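PDB 6ZHK: adenosylmethionine-8-amino-7-oxononanoate aminotransferase from Methanocaldococcus jannaschii, which probably transfers the amino group of S-adenosyl-L-methionine to 7-keto-8-aminopelargonic acid in biotin biosynthesis, using pyridoxal 5'-phosphate as cofactor. Local coordinates for residues I149-G154 and G236-A241; A162-G167 and L178-Y183; M132-Y137 and E227-I232; E212-M217 and D248-G253. All coordinates share one frame; numbering follows the deposited sequence.

Contacts 2 and 3 are buried, and both are also touched by the second subunit. Contacts 1 and 4 are only partly buried, and no other chain of the assembly touches them. Contacts 1 and 3 share the seven-stranded sheet, where strands 147-151 and 228-234 are neighbours. Contact 4 pairs two helices, and its Met217 and Tyr250 reach Val151 of contact 1. Contact 2 touches both contacts 1 and 3. The chemistry differs. Contact 3 is aromatic and apolar. Contact 2 adds one direct hydrogen bond to a serine set on a ring. Contacts 1 and 4 combine methionine packing with a water between the segments. Contact 4 adds a leucine beside a tyrosine.

Contact 1: residues I149-G154 and G236-A241; sequences ISVKEG and GIMGSA
Met238 meets the turn formed by Val151, Lys152, Glu153 and Gly154. This is a type II beta turn at the end of strand 147-151, in the central sheet of the fold type I aminotransferase domain. The turn is closed by the bond from Gly154 N to Val151 O, 3.2 Å long. The contact joins this turn to strand 237-238 and the loop that follows. It probably lies beside the substrate site, since Gly154 is followed by Tyr155, a predicted substrate-binding residue, and Ser240 packs on that tyrosine. The main apolar contact is a methyl group set against the turn. The side chain of Met238 bends at its last torsion (chi3 72°), which brings CE to the backbone. CE lies 3.5 Å from Lys152 O and equally near Gly154 N. It also touches Glu153 CB at 3.8 Å and Val151 CG2 at 3.9 Å. The Val151 and Met238 side chains cross at a slant. A second apolar contact is Ala241 CB on Glu153 CB, at 3.9 Å. The same methyl also lies against the carbonyl, 3.5 Å from Glu153 O. The carboxylate of Glu153 has its polar partner elsewhere, through OE1 to the hydroxyl of Tyr189. The polar link between the segments runs through one water. It donates to Glu153 O at 3.0 Å and accepts from Ala241 N at 3.1 Å.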
loop_
_atom_site.group_PDB
_atom_site.type_symbol
_atom_site.label_atom_id
_atom_site.label_comp_id
_atom_site.label_asym_id
_atom_site.label_seq_id
_atom_site.Cartn_x
_atom_site.Cartn_y
_atom_site.Cartn_z
ATOM N N ILE A 149 -4.868 16.515 -15.568
ATOM C CA ILE A 149 -5.315 17.759 -14.983
ATOM C C ILE A 149 -5.784 17.475 -13.562
ATOM O O ILE A 149 -6.553 16.529 -13.298
ATOM C CB ILE A 149 -6.520 18.305 -15.798
ATOM C CG1 ILE A 149 -6.061 18.836 -17.158
ATOM C CG2 ILE A 149 -7.133 19.433 -14.975
ATOM C CD1 ILE A 149 -7.207 19.173 -18.125
ATOM N N SER A 150 -5.370 18.337 -12.647
ATOM C CA SER A 150 -5.858 18.253 -11.286
ATOM C C SER A 150 -5.942 19.692 -10.739
ATOM O O SER A 150 -6.070 20.637 -11.530
ATOM C CB SER A 150 -4.907 17.375 -10.535
ATOM O OG SER A 150 -5.387 17.169 -9.220
ATOM N N VAL A 151 -5.903 19.842 -9.404
ATOM C CA VAL A 151 -5.972 21.159 -8.765
ATOM C C VAL A 151 -4.825 21.372 -7.810
ATOM O O VAL A 151 -4.313 20.442 -7.201
ATOM C CB VAL A 151 -7.320 21.418 -8.060
ATOM C CG1 VAL A 151 -8.436 21.567 -9.080
ATOM C CG2 VAL A 151 -7.663 20.381 -6.991
ATOM N N LYS A 152 -4.412 22.644 -7.708
ATOM C CA LYS A 152 -3.438 23.022 -6.696
ATOM C C LYS A 152 -4.030 22.729 -5.312
ATOM O O LYS A 152 -5.242 22.920 -5.097
ATOM C CB LYS A 152 -3.126 24.504 -6.836
ATOM C CG LYS A 152 -2.295 24.885 -8.071
ATOM C CD LYS A 152 -2.306 26.400 -8.291
ATOM C CE LYS A 152 -2.109 26.765 -9.750
ATOM N NZ LYS A 152 -1.547 28.129 -9.918
ATOM N N GLU A 153 -3.157 22.243 -4.425
ATOM C CA GLU A 153 -3.491 21.937 -3.038
ATOM C C GLU A 153 -4.281 20.638 -2.937
ATOM O O GLU A 153 -4.621 20.243 -1.820
ATOM C CB GLU A 153 -4.338 23.035 -2.356
ATOM C CG GLU A 153 -3.640 24.375 -2.089
ATOM C CD GLU A 153 -4.549 25.526 -1.618
ATOM O OE1 GLU A 153 -5.736 25.284 -1.228
ATOM O OE2 GLU A 153 -4.094 26.692 -1.672
ATOM N N GLY A 154 -4.613 19.965 -4.043
ATOM C CA GLY A 154 -5.264 18.664 -3.913
ATOM C C GLY A 154 -4.280 17.617 -3.363
ATOM O O GLY A 154 -3.070 17.799 -3.456
ATOM N N GLY A 236 -15.409 16.177 -3.248
ATOM C CA GLY A 236 -16.335 17.231 -2.850
ATOM C C GLY A 236 -15.750 18.072 -1.738
ATOM O O GLY A 236 -16.320 19.122 -1.378
ATOM N N ILE A 237 -14.612 17.600 -1.193
ATOM C CA ILE A 237 -13.910 18.409 -0.232
ATOM C C ILE A 237 -12.424 18.070 -0.293
ATOM O O ILE A 237 -12.083 16.969 -0.646
ATOM C CB ILE A 237 -14.508 18.165 1.160
ATOM C CG1 ILE A 237 -13.819 18.979 2.279
ATOM C CG2 ILE A 237 -14.529 16.686 1.437
ATOM C CD1 ILE A 237 -14.694 19.017 3.523
ATOM N N MET A 238 -11.593 19.097 -0.163
ATOM C CA MET A 238 -10.148 18.928 -0.149
ATOM C C MET A 238 -9.699 18.724 1.304
ATOM O O MET A 238 -9.697 19.659 2.115
ATOM C CB MET A 238 -9.471 20.146 -0.785
ATOM C CG MET A 238 -10.076 20.526 -2.186
ATOM S SD MET A 238 -9.317 22.058 -2.815
ATOM C CE MET A 238 -7.708 21.390 -3.226
ATOM N N GLY A 239 -9.360 17.489 1.655
ATOM C CA GLY A 239 -9.063 17.185 3.049
ATOM C C GLY A 239 -7.773 17.841 3.539
ATOM O O GLY A 239 -7.767 18.669 4.486
ATOM N N SER A 240 -6.681 17.385 2.950
ATOM C CA SER A 240 -5.345 17.762 3.412
ATOM C C SER A 240 -5.107 19.264 3.205
ATOM O O SER A 240 -4.331 19.904 3.928
ATOM C CB SER A 240 -4.330 16.933 2.693
ATOM O OG SER A 240 -3.031 17.440 2.902
ATOM N N ALA A 241 -5.866 19.884 2.286
ATOM C CA ALA A 241 -5.749 21.329 2.113
ATOM C C ALA A 241 -6.418 22.072 3.276
ATOM O O ALA A 241 -6.293 23.286 3.360
ATOM C CB ALA A 241 -6.323 21.790 0.782
HETATM O O HOH W 1 -6.638 18.492 -0.353
#

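Contact 2: residues A162-G167 and L178-Y183; sequences AMSVGG and LLFKGY
Ser164 meets Phe180 and Leu179 from the last turn of helix 160-165. This is the large domain of a fold type I, class III aminotransferase. The partner segment is the loop that leads into strand 183-185, an outermost strand of the central sheet within this chain. Ser164 CB sits over the centre of the Phe180 ring, 3.4 Å from the ring centroid and 6° off the ring normal. This is a CH-pi contact with CB close to all six ring carbons. The tip of the same side chain, OG, lies beside the backbone N of Ser164 and anti to its carbonyl carbon (chi1 -62°). There OG accepts a hydrogen bond from Phe180 N at 3.0 Å, with an N-H...O angle of 144°. OG also bonds to Val160 O, one turn back in the helix, so two bonds hold the hydroxyl and fix its rotation. Leu179 closes on OG as well, with its CB 3.4 Å away. Leu179 CD2 goes on to Met163 CB at 3.8 Å, and these two side chains cross at about a right angle. Val165 CG1 approaches the far part of the Phe180 ring, 3.9 Å from CE1. Leu178 of the second subunit packs on Phe180 too, which places the loop at the dimer interface. A water with other acceptors near, which may not donate to both at once, lies 2.9 Å from Ser164 O and 2.8 Å from Phe180 O.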
loop_
_atom_site.group_PDB
_atom_site.type_symbol
_atom_site.label_atom_id
_atom_site.label_comp_id
_atom_site.label_asym_id
_atom_site.label_seq_id
_atom_site.Cartn_x
_atom_site.Cartn_y
_atom_site.Cartn_z
ATOM N N ALA A 162 0.839 9.153 -6.933
ATOM C CA ALA A 162 -0.112 9.975 -6.173
ATOM C C ALA A 162 0.409 11.403 -6.001
ATOM O O ALA A 162 -0.359 12.341 -6.091
ATOM C CB ALA A 162 -0.375 9.342 -4.793
ATOM N N MET A 163 1.708 11.550 -5.700
ATOM C CA MET A 163 2.254 12.904 -5.495
ATOM C C MET A 163 2.156 13.705 -6.815
ATOM O O MET A 163 1.980 14.912 -6.753
ATOM C CB MET A 163 3.755 12.880 -5.101
ATOM C CG MET A 163 3.990 12.381 -3.696
ATOM S SD MET A 163 5.714 12.716 -3.212
ATOM C CE MET A 163 6.585 11.433 -4.122
ATOM N N SER A 164 2.405 13.070 -7.968
ATOM C CA SER A 164 2.459 13.765 -9.276
ATOM C C SER A 164 1.112 14.432 -9.536
ATOM O O SER A 164 1.076 15.594 -9.935
ATOM C CB SER A 164 2.770 12.839 -10.465
ATOM O OG SER A 164 4.060 12.283 -10.253
ATOM N N VAL A 165 0.042 13.707 -9.229
ATOM C CA VAL A 165 -1.268 14.229 -9.622
ATOM C C VAL A 165 -1.829 15.127 -8.542
ATOM O O VAL A 165 -2.792 15.898 -8.795
ATOM C CB VAL A 165 -2.276 13.152 -10.029
ATOM C CG1 VAL A 165 -1.872 12.398 -11.291
ATOM C CG2 VAL A 165 -2.641 12.213 -8.877
ATOM N N GLY A 166 -1.238 15.011 -7.339
ATOM C CA GLY A 166 -1.642 15.877 -6.234
ATOM C C GLY A 166 -1.088 17.272 -6.487
ATOM O O GLY A 166 -0.251 17.464 -7.393
ATOM N N GLY A 167 -1.514 18.207 -5.654
ATOM C CA GLY A 167 -1.019 19.559 -5.755
ATOM C C GLY A 167 -0.459 20.039 -4.416
ATOM O O GLY A 167 -0.573 21.231 -4.113
ATOM N N LEU A 178 11.170 13.881 -9.730
ATOM C CA LEU A 178 10.735 12.495 -9.864
ATOM C C LEU A 178 9.272 12.407 -10.308
ATOM O O LEU A 178 8.778 11.314 -10.595
ATOM C CB LEU A 178 10.832 11.758 -8.539
ATOM C CG LEU A 178 12.169 11.807 -7.811
ATOM C CD1 LEU A 178 12.045 10.979 -6.517
ATOM C CD2 LEU A 178 13.277 11.328 -8.752
ATOM N N LEU A 179 8.596 13.546 -10.383
ATOM C CA LEU A 179 7.155 13.487 -10.645
ATOM C C LEU A 179 6.864 13.676 -12.137
ATOM O O LEU A 179 7.577 14.407 -12.828
ATOM C CB LEU A 179 6.489 14.611 -9.871
ATOM C CG LEU A 179 6.792 14.685 -8.368
ATOM C CD1 LEU A 179 5.943 15.831 -7.750
ATOM C CD2 LEU A 179 6.453 13.334 -7.724
ATOM N N PHE A 180 5.810 13.016 -12.621
ATOM C CA PHE A 180 5.434 13.221 -14.013
ATOM C C PHE A 180 4.536 14.451 -14.036
ATOM O O PHE A 180 3.885 14.742 -13.038
ATOM C CB PHE A 180 4.791 11.981 -14.665
ATOM C CG PHE A 180 3.568 11.449 -13.961
ATOM C CD1 PHE A 180 2.325 12.048 -14.139
ATOM C CD2 PHE A 180 3.669 10.372 -13.101
ATOM C CE1 PHE A 180 1.196 11.551 -13.517
ATOM C CE2 PHE A 180 2.547 9.887 -12.446
ATOM C CZ PHE A 180 1.294 10.457 -12.685
ATOM N N LYS A 181 4.527 15.193 -15.164
ATOM C CA LYS A 181 4.007 16.542 -15.139
ATOM C C LYS A 181 2.602 16.621 -15.743
ATOM O O LYS A 181 2.201 15.848 -16.610
ATOM C CB LYS A 181 5.010 17.493 -15.816
ATOM C CG LYS A 181 6.417 17.478 -15.232
ATOM C CD LYS A 181 6.382 17.854 -13.745
ATOM C CE LYS A 181 7.753 17.998 -13.072
ATOM N NZ LYS A 181 8.538 16.743 -13.193
ATOM N N GLY A 182 1.878 17.674 -15.378
ATOM C CA GLY A 182 0.531 17.864 -15.905
ATOM C C GLY A 182 0.119 19.318 -15.698
ATOM O O GLY A 182 0.972 20.190 -15.670
ATOM N N TYR A 183 -1.180 19.561 -15.500
ATOM C CA TYR A 183 -1.731 20.900 -15.345
ATOM C C TYR A 183 -2.523 20.982 -14.045
ATOM O O TYR A 183 -3.302 20.070 -13.724
ATOM C CB TYR A 183 -2.708 21.163 -16.485
ATOM C CG TYR A 183 -2.007 21.015 -17.823
ATOM C CD1 TYR A 183 -1.165 22.030 -18.272
ATOM C CD2 TYR A 183 -2.129 19.868 -18.594
ATOM C CE1 TYR A 183 -0.463 21.906 -19.460
ATOM C CE2 TYR A 183 -1.443 19.729 -19.808
ATOM C CZ TYR A 183 -0.622 20.769 -20.240
ATOM O OH TYR A 183 0.118 20.729 -21.378
HETATM O O HOH W 2 3.343 16.794 -11.248
#

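Contact 3: residues M132-Y137 and E227-I232; sequences MAYQYY and EVFCVI
Phe229 turns one face to Tyr134, and the two rings form a T-shaped pair. The edge of Tyr134 points at the Phe229 face, with centroids 5.6 Å apart and planes at 87°. Tyr134 CB lies over that face as well, displaced toward the rim. Phe229 CG sits between its backbone N and carbonyl carbon (chi1 63°), which sets CG 4.0 Å from Tyr134 CA. Ala133 CB is at the edge of the Phe229 ring, 3.9 Å from CD1. Tyr137 presents its own edge to the backbone. Phe229 O lies near the plane of the Tyr137 ring, 3.2 Å from CE2. One face of that ring carries Tyr136 CD2, 3.7 Å above its centre. Phe229 O is buried with no partner in the model, and Tyr137 CE2 and Ala133 CB lie against it. An alanine in place of Phe229 would probably leave the Tyr134 edge without its face and open a gap between helix and strand. Arg145 makes a cation-pi contact with Tyr137 and a bond to Val228 O. Leu178 of the second subunit packs on Phe229. Helix 122-140 thus lies against the corner at Phe229 in strand 228-234, which runs in the central sheet between strands 147-151 and 265-268.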
loop_
_atom_site.group_PDB
_atom_site.type_symbol
_atom_site.label_atom_id
_atom_site.label_comp_id
_atom_site.label_asym_id
_atom_site.label_seq_id
_atom_site.Cartn_x
_atom_site.Cartn_y
_atom_site.Cartn_z
ATOM N N MET A 132 -4.661 2.699 -15.025
ATOM C CA MET A 132 -5.768 2.215 -15.828
ATOM C C MET A 132 -6.103 3.276 -16.872
ATOM O O MET A 132 -6.317 2.910 -18.027
ATOM C CB MET A 132 -6.997 1.999 -14.911
ATOM C CG MET A 132 -6.875 0.740 -14.070
ATOM S SD MET A 132 -8.293 0.753 -12.975
ATOM C CE MET A 132 -8.214 -0.902 -12.288
ATOM N N ALA A 133 -6.162 4.555 -16.458
ATOM C CA ALA A 133 -6.587 5.647 -17.329
ATOM C C ALA A 133 -5.544 5.793 -18.443
ATOM O O ALA A 133 -5.881 5.779 -19.603
ATOM C CB ALA A 133 -6.772 6.949 -16.564
ATOM N N TYR A 134 -4.259 5.725 -18.047
ATOM C CA TYR A 134 -3.166 5.904 -18.993
ATOM C C TYR A 134 -3.221 4.774 -20.020
ATOM O O TYR A 134 -3.138 5.007 -21.260
ATOM C CB TYR A 134 -1.804 5.944 -18.285
ATOM C CG TYR A 134 -0.681 6.119 -19.308
ATOM C CD1 TYR A 134 -0.399 7.384 -19.822
ATOM C CD2 TYR A 134 0.026 5.025 -19.818
ATOM C CE1 TYR A 134 0.591 7.565 -20.795
ATOM C CE2 TYR A 134 0.972 5.194 -20.808
ATOM C CZ TYR A 134 1.266 6.456 -21.278
ATOM O OH TYR A 134 2.211 6.626 -22.268
ATOM N N GLN A 135 -3.292 3.544 -19.499
ATOM C CA GLN A 135 -3.193 2.395 -20.395
ATOM C C GLN A 135 -4.471 2.202 -21.195
ATOM O O GLN A 135 -4.406 1.766 -22.351
ATOM C CB GLN A 135 -2.709 1.143 -19.668
ATOM C CG GLN A 135 -2.559 -0.029 -20.642
ATOM C CD GLN A 135 -1.825 -1.154 -19.982
ATOM O OE1 GLN A 135 -1.749 -1.239 -18.753
ATOM N NE2 GLN A 135 -1.431 -2.117 -20.804
ATOM N N TYR A 136 -5.612 2.626 -20.638
ATOM C CA TYR A 136 -6.841 2.607 -21.427
ATOM C C TYR A 136 -6.607 3.290 -22.783
ATOM O O TYR A 136 -6.970 2.757 -23.845
ATOM C CB TYR A 136 -7.949 3.336 -20.686
ATOM C CG TYR A 136 -9.202 3.639 -21.478
ATOM C CD1 TYR A 136 -10.175 2.659 -21.734
ATOM C CD2 TYR A 136 -9.416 4.913 -21.971
ATOM C CE1 TYR A 136 -11.371 2.976 -22.411
ATOM C CE2 TYR A 136 -10.594 5.228 -22.661
ATOM C CZ TYR A 136 -11.535 4.250 -22.918
ATOM O OH TYR A 136 -12.711 4.598 -23.560
ATOM N N TYR A 137 -6.066 4.512 -22.757
ATOM C CA TYR A 137 -5.962 5.272 -23.995
ATOM C C TYR A 137 -4.899 4.670 -24.905
ATOM O O TYR A 137 -5.069 4.664 -26.115
ATOM C CB TYR A 137 -5.647 6.751 -23.743
ATOM C CG TYR A 137 -6.824 7.508 -23.167
ATOM C CD1 TYR A 137 -7.946 7.769 -23.946
ATOM C CD2 TYR A 137 -6.834 7.925 -21.830
ATOM C CE1 TYR A 137 -9.035 8.482 -23.444
ATOM C CE2 TYR A 137 -7.917 8.641 -21.333
ATOM C CZ TYR A 137 -9.012 8.919 -22.125
ATOM O OH TYR A 137 -10.069 9.605 -21.583
ATOM N N GLU A 227 -4.357 15.690 -24.950
ATOM C CA GLU A 227 -3.041 15.329 -24.419
ATOM C C GLU A 227 -3.125 14.805 -22.994
ATOM O O GLU A 227 -2.089 14.615 -22.329
ATOM C CB GLU A 227 -2.036 16.482 -24.493
ATOM C CG GLU A 227 -2.254 17.617 -23.520
ATOM C CD GLU A 227 -1.452 18.889 -23.845
ATOM O OE1 GLU A 227 -0.277 18.952 -23.453
ATOM O OE2 GLU A 227 -2.009 19.839 -24.482
ATOM N N VAL A 228 -4.338 14.532 -22.516
ATOM C CA VAL A 228 -4.522 14.262 -21.080
ATOM C C VAL A 228 -5.196 12.895 -20.921
ATOM O O VAL A 228 -6.104 12.589 -21.698
ATOM C CB VAL A 228 -5.353 15.436 -20.498
ATOM C CG1 VAL A 228 -6.293 15.048 -19.369
ATOM C CG2 VAL A 228 -4.440 16.598 -20.097
ATOM N N PHE A 229 -4.715 12.052 -19.980
ATOM C CA PHE A 229 -5.346 10.751 -19.723
ATOM C C PHE A 229 -6.338 10.748 -18.559
ATOM O O PHE A 229 -7.125 9.790 -18.431
ATOM C CB PHE A 229 -4.312 9.630 -19.588
ATOM C CG PHE A 229 -3.392 9.819 -18.413
ATOM C CD1 PHE A 229 -3.808 9.393 -17.150
ATOM C CD2 PHE A 229 -2.181 10.491 -18.535
ATOM C CE1 PHE A 229 -2.973 9.560 -16.039
ATOM C CE2 PHE A 229 -1.331 10.611 -17.435
ATOM C CZ PHE A 229 -1.719 10.148 -16.183
ATOM N N CYS A 230 -6.326 11.810 -17.749
ATOM C CA CYS A 230 -7.395 11.937 -16.759
ATOM C C CYS A 230 -7.467 13.349 -16.174
ATOM O O CYS A 230 -6.568 14.159 -16.386
ATOM C CB CYS A 230 -7.151 10.949 -15.621
ATOM S SG CYS A 230 -5.769 11.449 -14.543
ATOM N N VAL A 231 -8.624 13.653 -15.548
ATOM C CA VAL A 231 -8.837 14.720 -14.587
ATOM C C VAL A 231 -9.114 13.994 -13.268
ATOM O O VAL A 231 -9.815 13.001 -13.278
ATOM C CB VAL A 231 -10.030 15.612 -14.981
ATOM C CG1 VAL A 231 -10.442 16.464 -13.765
ATOM C CG2 VAL A 231 -9.693 16.468 -16.218
ATOM N N ILE A 232 -8.451 14.363 -12.182
ATOM C CA ILE A 232 -8.649 13.708 -10.895
ATOM C C ILE A 232 -8.896 14.800 -9.864
ATOM O O ILE A 232 -8.221 15.855 -9.912
ATOM C CB ILE A 232 -7.486 12.775 -10.519
ATOM C CG1 ILE A 232 -7.774 12.159 -9.131
ATOM C CG2 ILE A 232 -6.190 13.546 -10.518
ATOM C CD1 ILE A 232 -6.736 11.093 -8.697
#

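Contact 4: residues E212-M217 and D248-G253; sequences ECLNEM and DGYIEG
Cys213 O, which lies near the plane of the Tyr250 ring at its edge, accepts a hydrogen bond from Met217 N, 3.2 Å away in the next turn of the same helix. A water at 2.9 Å is placed to donate to Cys213 O too, but has other acceptors near. This water is also hydrogen-bonded to Tyr250 OH, again at 2.9 Å, and lies at the edge of the ring in its plane. It sits between the helix carbonyl and the tip of the tyrosine. Met217 curls round the same hydroxyl. Its chain bends at chi2 (64°) and again at chi3, and both CB and CE come to rest 3.5 Å from Tyr250 OH. Leu214 packs alongside the tyrosine, the two side chains running past each other in opposite directions. Its CG, anti to the backbone N (chi1 178°), carries the branch toward helix 250-261. Leu214 CD1 lies 3.7 Å from Tyr250 O and 4.1 Å from CD2 of the ring. A side chain at Gly253 would run into Leu214 CD2. A phenylalanine in place of Tyr250 would probably leave the water without one of its mates and open a gap beside Met217 CE. Helices 211-224 and 250-261 meet here, away from the annotated sites. Both rest on strand 147-151 of the central sheet, where Met217 and Tyr250 pack on Val151.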
loop_
_atom_site.group_PDB
_atom_site.type_symbol
_atom_site.label_atom_id
_atom_site.label_comp_id
_atom_site.label_asym_id
_atom_site.label_seq_id
_atom_site.Cartn_x
_atom_site.Cartn_y
_atom_site.Cartn_z
ATOM N N GLU A 212 -16.117 31.499 -11.916
ATOM C CA GLU A 212 -14.840 31.928 -12.471
ATOM C C GLU A 212 -13.854 30.754 -12.439
ATOM O O GLU A 212 -13.141 30.475 -13.418
ATOM C CB GLU A 212 -14.251 32.975 -11.518
ATOM C CG GLU A 212 -13.813 34.282 -12.149
ATOM C CD GLU A 212 -12.668 34.181 -13.135
ATOM O OE1 GLU A 212 -11.752 33.353 -12.918
ATOM O OE2 GLU A 212 -12.685 34.951 -14.114
ATOM N N CYS A 213 -13.846 30.080 -11.289
ATOM C CA CYS A 213 -12.948 28.957 -11.069
ATOM C C CYS A 213 -13.422 27.710 -11.832
ATOM O O CYS A 213 -12.585 27.005 -12.398
ATOM C CB CYS A 213 -12.722 28.682 -9.584
ATOM S SG CYS A 213 -11.397 29.672 -8.844
ATOM N N LEU A 214 -14.739 27.441 -11.890
ATOM C CA LEU A 214 -15.205 26.326 -12.710
ATOM C C LEU A 214 -14.820 26.546 -14.182
ATOM O O LEU A 214 -14.247 25.649 -14.829
ATOM C CB LEU A 214 -16.719 26.145 -12.532
ATOM C CG LEU A 214 -17.326 25.047 -13.384
ATOM C CD1 LEU A 214 -16.551 23.705 -13.256
ATOM C CD2 LEU A 214 -18.824 24.907 -13.078
ATOM N N ASN A 215 -15.115 27.753 -14.706
ATOM C CA ASN A 215 -14.796 28.100 -16.086
ATOM C C ASN A 215 -13.296 27.927 -16.348
ATOM O O ASN A 215 -12.907 27.505 -17.424
ATOM C CB ASN A 215 -15.305 29.504 -16.478
ATOM C CG ASN A 215 -16.764 29.567 -16.902
ATOM O OD1 ASN A 215 -17.315 28.585 -17.439
ATOM N ND2 ASN A 215 -17.389 30.720 -16.667
ATOM N N GLU A 216 -12.449 28.249 -15.375
ATOM C CA GLU A 216 -11.014 28.111 -15.549
ATOM C C GLU A 216 -10.683 26.636 -15.822
ATOM O O GLU A 216 -9.908 26.350 -16.738
ATOM C CB GLU A 216 -10.278 28.650 -14.324
ATOM C CG GLU A 216 -8.838 28.172 -14.288
ATOM C CD GLU A 216 -8.145 27.982 -12.938
ATOM O OE1 GLU A 216 -8.807 28.117 -11.860
ATOM O OE2 GLU A 216 -6.922 27.753 -12.972
ATOM N N MET A 217 -11.283 25.730 -15.016
ATOM C CA MET A 217 -11.036 24.292 -15.092
ATOM C C MET A 217 -11.590 23.719 -16.398
ATOM O O MET A 217 -10.990 22.863 -17.059
ATOM C CB MET A 217 -11.648 23.570 -13.883
ATOM C CG MET A 217 -11.644 22.063 -14.050
ATOM S SD MET A 217 -9.942 21.403 -14.136
ATOM C CE MET A 217 -9.625 21.024 -12.407
ATOM N N ASP A 248 -20.781 23.829 -4.553
ATOM C CA ASP A 248 -21.827 23.020 -5.168
ATOM C C ASP A 248 -21.787 23.274 -6.674
ATOM O O ASP A 248 -21.515 24.402 -7.099
ATOM C CB ASP A 248 -23.221 23.255 -4.541
ATOM C CG ASP A 248 -23.396 22.597 -3.175
ATOM O OD1 ASP A 248 -22.550 21.717 -2.825
ATOM O OD2 ASP A 248 -24.380 22.933 -2.474
ATOM N N GLY A 249 -21.940 22.191 -7.478
ATOM C CA GLY A 249 -21.921 22.316 -8.934
ATOM C C GLY A 249 -20.520 22.207 -9.550
ATOM O O GLY A 249 -20.395 22.075 -10.761
ATOM N N TYR A 250 -19.456 22.233 -8.723
ATOM C CA TYR A 250 -18.127 22.244 -9.310
ATOM C C TYR A 250 -17.812 20.884 -9.944
ATOM O O TYR A 250 -17.443 20.817 -11.121
ATOM C CB TYR A 250 -17.062 22.735 -8.329
ATOM C CG TYR A 250 -15.683 22.781 -8.945
ATOM C CD1 TYR A 250 -14.847 21.662 -8.902
ATOM C CD2 TYR A 250 -15.164 23.961 -9.451
ATOM C CE1 TYR A 250 -13.558 21.707 -9.401
ATOM C CE2 TYR A 250 -13.868 24.027 -9.952
ATOM C CZ TYR A 250 -13.060 22.896 -9.914
ATOM O OH TYR A 250 -11.794 22.920 -10.421
ATOM N N ILE A 251 -17.942 19.818 -9.134
ATOM C CA ILE A 251 -17.660 18.464 -9.580
ATOM C C ILE A 251 -18.569 18.098 -10.757
ATOM O O ILE A 251 -18.125 17.505 -11.748
ATOM C CB ILE A 251 -17.806 17.429 -8.435
ATOM C CG1 ILE A 251 -16.985 17.791 -7.190
ATOM C CG2 ILE A 251 -17.526 16.025 -8.972
ATOM C CD1 ILE A 251 -15.625 17.182 -7.169
ATOM N N GLU A 252 -19.860 18.479 -10.671
ATOM C CA GLU A 252 -20.779 18.196 -11.765
ATOM C C GLU A 252 -20.322 18.867 -13.061
ATOM O O GLU A 252 -20.409 18.246 -14.084
ATOM C CB GLU A 252 -22.221 18.640 -11.437
ATOM C CG GLU A 252 -22.802 17.901 -10.236
ATOM C CD GLU A 252 -22.639 18.526 -8.847
ATOM O OE1 GLU A 252 -21.604 19.180 -8.542
ATOM O OE2 GLU A 252 -23.539 18.333 -8.043
ATOM N N GLY A 253 -19.899 20.129 -13.032
ATOM C CA GLY A 253 -19.481 20.795 -14.262
ATOM C C GLY A 253 -18.182 20.191 -14.800
ATOM O O GLY A 253 -17.994 20.053 -16.016
HETATM O O HOH W 3 -10.586 25.530 -10.827
#